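Long-range contact in uracil-DNA glycosylase (Nitratifractor salsuginis, PDB 5X3G), which belongs to the uracil-DNA glycosylase family, whose members have a central parallel beta sheet flanked by helices: residues T114-A126 against H230-W243. Numbering follows the deposited sequence.
Sequences TSLRNFIKMALVA and HPYNHTFIVNEKAW
S115 meets Y232, M122 meets I237 and A126 meets W243 where the two backbones come nearest, with CA atoms 4.1, 4.2 and 5.0 Å apart. Residues 230-243 run alongside helix 114-126 as a type I turn (H230 to N233), a 3-10 segment (234-237) and the start of helix 240-246, packing the helix against the segment that leaves strand 225-228. N118 ND2 donates to P231 O at 3.1 Å; the bond lies in both the amide and carbonyl planes, which helps to set the rotation of the amide. The same amide turns its OD1 to I237 CD1, where the methyl also meets K121 CD at 3.6 Å. At the turn, CG2 of T114 sits over one face of the Y232 ring, a CH-pi contact only 13° off the normal. S115 OG lies at the edge of the H230 imidazole, whose ND1 accepts from Y232 N and so braces the turn from within. Farther along, F236 presents CE2 to CD1 of F119 at 3.7 Å and to CG of M122, while P231 CB lies over the centre of one F236 face. M122 is a selenomethionine with CG anti to its backbone N (chi1 180°) and the chain bent beyond; this brings SE to the edge of the W243 indole, a Met-aromatic contact. V125 CG1 packs against the indole, 3.6 Å from CZ2 of W243. The indole is held in turn by a nearly straight bond (174°) from its NE1 to I237 O, and N239, at the N-cap of the helix that carries W243, accepts from A242 N through OD1. Around this interface, F119 makes edge-to-face contacts with F92 and F246, R117 and I120 touch strand 105-106, and A242 rests on L228 of strand 225-228, an outermost strand of the parallel sheet.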
loop_
_atom_site.group_PDB
_atom_site.type_symbol
_atom_site.label_atom_id
_atom_site.label_comp_id
_atom_site.label_asym_id
_atom_site.label_seq_id
_atom_site.Cartn_x
_atom_site.Cartn_y
_atom_site.Cartn_z
ATOM N N THR A 114 -10.193 -4.421 -9.979
ATOM C CA THR A 114 -9.427 -5.081 -11.035
ATOM C C THR A 114 -8.020 -5.458 -10.581
ATOM O O THR A 114 -7.596 -6.615 -10.705
ATOM C CB THR A 114 -9.365 -4.164 -12.261
ATOM O OG1 THR A 114 -10.685 -3.705 -12.580
ATOM C CG2 THR A 114 -8.788 -4.904 -13.458
ATOM N N SER A 115 -7.278 -4.482 -10.060
ATOM C CA SER A 115 -5.888 -4.735 -9.701
ATOM C C SER A 115 -5.779 -5.821 -8.638
ATOM O O SER A 115 -4.944 -6.727 -8.747
ATOM C CB SER A 115 -5.234 -3.438 -9.226
ATOM O OG SER A 115 -5.098 -2.526 -10.301
ATOM N N LEU A 116 -6.631 -5.756 -7.612
ATOM C CA LEU A 116 -6.597 -6.775 -6.569
ATOM C C LEU A 116 -7.065 -8.122 -7.096
ATOM O O LEU A 116 -6.542 -9.164 -6.686
ATOM C CB LEU A 116 -7.446 -6.338 -5.379
ATOM C CG LEU A 116 -6.673 -5.470 -4.384
ATOM C CD1 LEU A 116 -7.614 -4.595 -3.574
ATOM C CD2 LEU A 116 -5.814 -6.346 -3.477
ATOM N N ARG A 117 -8.056 -8.125 -7.991
ATOM C CA ARG A 117 -8.476 -9.359 -8.647
ATOM C C ARG A 117 -7.286 -10.057 -9.298
ATOM O O ARG A 117 -6.987 -11.224 -9.003
ATOM C CB ARG A 117 -9.560 -9.047 -9.685
ATOM C CG ARG A 117 -10.095 -10.257 -10.437
ATOM C CD ARG A 117 -11.194 -9.874 -11.431
ATOM N NE ARG A 117 -10.672 -9.223 -12.632
ATOM C CZ ARG A 117 -11.076 -8.038 -13.087
ATOM N NH1 ARG A 117 -12.020 -7.362 -12.447
ATOM N NH2 ARG A 117 -10.542 -7.535 -14.190
ATOM N N ASN A 118 -6.571 -9.334 -10.164
ATOM C CA ASN A 118 -5.464 -9.951 -10.884
ATOM C C ASN A 118 -4.303 -10.290 -9.957
ATOM O O ASN A 118 -3.618 -11.295 -10.175
ATOM C CB ASN A 118 -5.004 -9.037 -12.018
ATOM C CG ASN A 118 -6.044 -8.908 -13.118
ATOM O OD1 ASN A 118 -6.795 -9.845 -13.388
ATOM N ND2 ASN A 118 -6.089 -7.745 -13.760
ATOM N N PHE A 119 -4.072 -9.483 -8.917
ATOM C CA PHE A 119 -3.003 -9.790 -7.972
ATOM C C PHE A 119 -3.304 -11.066 -7.201
ATOM O O PHE A 119 -2.404 -11.874 -6.950
ATOM C CB PHE A 119 -2.792 -8.624 -7.003
ATOM C CG PHE A 119 -1.660 -8.841 -6.033
ATOM C CD1 PHE A 119 -0.379 -8.428 -6.352
ATOM C CD2 PHE A 119 -1.870 -9.450 -4.805
ATOM C CE1 PHE A 119 0.671 -8.625 -5.472
ATOM C CE2 PHE A 119 -0.821 -9.647 -3.922
ATOM C CZ PHE A 119 0.448 -9.234 -4.257
ATOM N N ILE A 120 -4.565 -11.261 -6.815
ATOM C CA ILE A 120 -4.936 -12.449 -6.057
ATOM C C ILE A 120 -4.867 -13.690 -6.937
ATOM O O ILE A 120 -4.386 -14.746 -6.505
ATOM C CB ILE A 120 -6.331 -12.268 -5.433
ATOM C CG1 ILE A 120 -6.285 -11.226 -4.310
ATOM C CG2 ILE A 120 -6.861 -13.599 -4.926
ATOM C CD1 ILE A 120 -7.653 -10.823 -3.806
ATOM N N LYS A 121 -5.337 -13.588 -8.185
ATOM C CA LYS A 121 -5.144 -14.700 -9.114
ATOM C C LYS A 121 -3.661 -15.006 -9.308
ATOM O O LYS A 121 -3.261 -16.177 -9.344
ATOM C CB LYS A 121 -5.806 -14.392 -10.456
ATOM C CG LYS A 121 -7.321 -14.406 -10.426
ATOM C CD LYS A 121 -7.882 -14.103 -11.804
ATOM C CE LYS A 121 -9.392 -13.995 -11.779
ATOM N NZ LYS A 121 -9.930 -13.734 -13.144
HETATM N N MSE A 122 -2.836 -13.969 -9.445
HETATM C CA MSE A 122 -1.383 -14.104 -9.585
HETATM C C MSE A 122 -0.808 -14.877 -8.403
HETATM O O MSE A 122 0.001 -15.783 -8.588
HETATM C CB MSE A 122 -0.715 -12.717 -9.702
HETATM C CG MSE A 122 0.826 -12.715 -9.848
HETATM SE SE MSE A 122 1.823 -13.109 -8.201
HETATM C CE MSE A 122 1.324 -11.550 -7.143
ATOM N N ALA A 123 -1.225 -14.509 -7.189
ATOM C CA ALA A 123 -0.717 -15.188 -6.003
ATOM C C ALA A 123 -1.177 -16.640 -5.958
ATOM O O ALA A 123 -0.414 -17.527 -5.554
ATOM C CB ALA A 123 -1.151 -14.442 -4.744
ATOM N N LEU A 124 -2.419 -16.906 -6.377
ATOM C CA LEU A 124 -2.891 -18.284 -6.451
ATOM C C LEU A 124 -2.083 -19.101 -7.450
ATOM O O LEU A 124 -1.874 -20.301 -7.242
ATOM C CB LEU A 124 -4.373 -18.314 -6.819
ATOM C CG LEU A 124 -5.357 -17.869 -5.737
ATOM C CD1 LEU A 124 -6.771 -17.812 -6.301
ATOM C CD2 LEU A 124 -5.276 -18.802 -4.522
ATOM N N VAL A 125 -1.624 -18.481 -8.539
ATOM C CA VAL A 125 -0.781 -19.202 -9.490
ATOM C C VAL A 125 0.605 -19.439 -8.902
ATOM O O VAL A 125 1.132 -20.557 -8.941
ATOM C CB VAL A 125 -0.699 -18.441 -10.824
ATOM C CG1 VAL A 125 0.335 -19.087 -11.744
ATOM C CG2 VAL A 125 -2.062 -18.390 -11.492
ATOM N N ALA A 126 1.215 -18.386 -8.347
ATOM C CA ALA A 126 2.603 -18.465 -7.907
ATOM C C ALA A 126 2.787 -19.457 -6.769
ATOM O O ALA A 126 3.878 -20.012 -6.598
ATOM C CB ALA A 126 3.094 -17.081 -7.483
ATOM N N HIS A 230 1.923 -3.254 -13.994
ATOM C CA HIS A 230 0.896 -2.927 -13.016
ATOM C C HIS A 230 -0.153 -4.037 -12.967
ATOM O O HIS A 230 -0.579 -4.536 -14.014
ATOM C CB HIS A 230 0.235 -1.589 -13.350
ATOM C CG HIS A 230 -0.558 -1.012 -12.220
ATOM N ND1 HIS A 230 -1.816 -1.466 -11.883
ATOM C CD2 HIS A 230 -0.267 -0.026 -11.339
ATOM C CE1 HIS A 230 -2.267 -0.780 -10.848
ATOM N NE2 HIS A 230 -1.347 0.100 -10.499
ATOM N N PRO A 231 -0.591 -4.443 -11.770
ATOM C CA PRO A 231 -1.554 -5.555 -11.671
ATOM C C PRO A 231 -2.909 -5.260 -12.294
ATOM O O PRO A 231 -3.718 -6.188 -12.432
ATOM C CB PRO A 231 -1.675 -5.784 -10.158
ATOM C CG PRO A 231 -1.257 -4.479 -9.542
ATOM C CD PRO A 231 -0.194 -3.934 -10.446
ATOM N N TYR A 232 -3.186 -4.011 -12.672
ATOM C CA TYR A 232 -4.418 -3.716 -13.398
ATOM C C TYR A 232 -4.509 -4.525 -14.684
ATOM O O TYR A 232 -5.612 -4.846 -15.140
ATOM C CB TYR A 232 -4.502 -2.217 -13.694
ATOM C CG TYR A 232 -5.813 -1.766 -14.304
ATOM C CD1 TYR A 232 -6.824 -1.239 -13.512
ATOM C CD2 TYR A 232 -6.031 -1.852 -15.673
ATOM C CE1 TYR A 232 -8.020 -0.821 -14.064
ATOM C CE2 TYR A 232 -7.223 -1.440 -16.234
ATOM C CZ TYR A 232 -8.214 -0.925 -15.426
ATOM O OH TYR A 232 -9.402 -0.511 -15.981
ATOM N N ASN A 233 -3.368 -4.876 -15.268
ATOM C CA ASN A 233 -3.340 -5.614 -16.521
ATOM C C ASN A 233 -3.525 -7.101 -16.249
ATOM O O ASN A 233 -2.872 -7.662 -15.366
ATOM C CB ASN A 233 -2.019 -5.357 -17.241
ATOM C CG ASN A 233 -1.767 -3.880 -17.477
ATOM O OD1 ASN A 233 -0.932 -3.266 -16.811
ATOM N ND2 ASN A 233 -2.490 -3.301 -18.427
ATOM N N HIS A 234 -4.424 -7.738 -17.003
ATOM C CA HIS A 234 -4.679 -9.161 -16.791
ATOM C C HIS A 234 -3.421 -9.997 -16.999
ATOM O O HIS A 234 -3.245 -11.030 -16.338
ATOM C CB HIS A 234 -5.806 -9.635 -17.711
ATOM C CG HIS A 234 -5.612 -9.267 -19.149
ATOM N ND1 HIS A 234 -5.055 -10.129 -20.070
ATOM C CD2 HIS A 234 -5.906 -8.132 -19.826
ATOM C CE1 HIS A 234 -5.012 -9.539 -21.251
ATOM N NE2 HIS A 234 -5.521 -8.326 -21.130
ATOM N N THR A 235 -2.525 -9.556 -17.887
ATOM C CA THR A 235 -1.275 -10.276 -18.112
ATOM C C THR A 235 -0.454 -10.406 -16.833
ATOM O O THR A 235 0.334 -11.352 -16.696
ATOM C CB THR A 235 -0.460 -9.577 -19.200
ATOM O OG1 THR A 235 -0.479 -8.163 -18.976
ATOM C CG2 THR A 235 -1.036 -9.876 -20.581
ATOM N N PHE A 236 -0.635 -9.479 -15.883
ATOM C CA PHE A 236 0.035 -9.572 -14.588
ATOM C C PHE A 236 -0.146 -10.938 -13.947
ATOM O O PHE A 236 0.731 -11.395 -13.206
ATOM C CB PHE A 236 -0.491 -8.486 -13.643
ATOM C CG PHE A 236 0.186 -8.456 -12.297
ATOM C CD1 PHE A 236 1.363 -7.750 -12.115
ATOM C CD2 PHE A 236 -0.364 -9.122 -11.211
ATOM C CE1 PHE A 236 1.984 -7.714 -10.880
ATOM C CE2 PHE A 236 0.254 -9.092 -9.974
ATOM C CZ PHE A 236 1.428 -8.387 -9.808
ATOM N N ILE A 237 -1.272 -11.607 -14.220
ATOM C CA ILE A 237 -1.538 -12.893 -13.583
ATOM C C ILE A 237 -0.461 -13.911 -13.934
ATOM O O ILE A 237 -0.087 -14.745 -13.100
ATOM C CB ILE A 237 -2.946 -13.396 -13.962
ATOM C CG1 ILE A 237 -4.010 -12.391 -13.518
ATOM C CG2 ILE A 237 -3.227 -14.751 -13.335
ATOM C CD1 ILE A 237 -5.397 -12.708 -14.033
ATOM N N VAL A 238 0.080 -13.849 -15.151
ATOM C CA VAL A 238 1.105 -14.808 -15.549
ATOM C C VAL A 238 2.441 -14.101 -15.735
ATOM O O VAL A 238 3.287 -14.545 -16.519
ATOM C CB VAL A 238 0.694 -15.570 -16.822
ATOM C CG1 VAL A 238 -0.494 -16.475 -16.533
ATOM C CG2 VAL A 238 0.366 -14.598 -17.941
ATOM N N ASN A 239 2.643 -13.006 -15.006
ATOM C CA ASN A 239 3.913 -12.287 -15.023
ATOM C C ASN A 239 4.879 -12.991 -14.078
ATOM O O ASN A 239 4.717 -12.927 -12.855
ATOM C CB ASN A 239 3.708 -10.830 -14.620
ATOM C CG ASN A 239 4.936 -9.977 -14.875
ATOM O OD1 ASN A 239 5.980 -10.170 -14.255
ATOM N ND2 ASN A 239 4.812 -9.023 -15.791
ATOM N N GLU A 240 5.892 -13.655 -14.639
ATOM C CA GLU A 240 6.759 -14.501 -13.825
ATOM C C GLU A 240 7.664 -13.687 -12.906
ATOM O O GLU A 240 8.091 -14.189 -11.858
ATOM C CB GLU A 240 7.577 -15.421 -14.731
ATOM C CG GLU A 240 6.705 -16.413 -15.488
ATOM C CD GLU A 240 7.452 -17.172 -16.569
ATOM O OE1 GLU A 240 8.639 -16.869 -16.805
ATOM O OE2 GLU A 240 6.840 -18.073 -17.181
ATOM N N LYS A 241 7.966 -12.437 -13.268
ATOM C CA LYS A 241 8.688 -11.573 -12.340
ATOM C C LYS A 241 7.861 -11.330 -11.084
ATOM O O LYS A 241 8.399 -11.284 -9.967
ATOM C CB LYS A 241 9.057 -10.254 -13.023
ATOM C CG LYS A 241 10.006 -9.379 -12.219
ATOM C CD LYS A 241 10.441 -8.143 -12.999
ATOM C CE LYS A 241 11.635 -7.471 -12.333
ATOM N NZ LYS A 241 12.051 -6.230 -13.046
ATOM N N ALA A 242 6.539 -11.204 -11.248
ATOM C CA ALA A 242 5.649 -11.122 -10.097
ATOM C C ALA A 242 5.656 -12.420 -9.299
ATOM O O ALA A 242 5.691 -12.390 -8.063
ATOM C CB ALA A 242 4.231 -10.779 -10.551
ATOM N N TRP A 243 5.619 -13.569 -9.984
ATOM C CA TRP A 243 5.698 -14.849 -9.283
ATOM C C TRP A 243 6.944 -14.926 -8.417
ATOM O O TRP A 243 6.896 -15.427 -7.287
ATOM C CB TRP A 243 5.717 -16.017 -10.267
ATOM C CG TRP A 243 4.572 -16.126 -11.214
ATOM C CD1 TRP A 243 3.447 -15.355 -11.264
ATOM C CD2 TRP A 243 4.449 -17.088 -12.261
ATOM N NE1 TRP A 243 2.631 -15.781 -12.289
ATOM C CE2 TRP A 243 3.226 -16.846 -12.914
ATOM C CE3 TRP A 243 5.259 -18.135 -12.709
ATOM C CZ2 TRP A 243 2.795 -17.613 -13.995
ATOM C CZ3 TRP A 243 4.831 -18.894 -13.778
ATOM C CH2 TRP A 243 3.611 -18.630 -14.410
#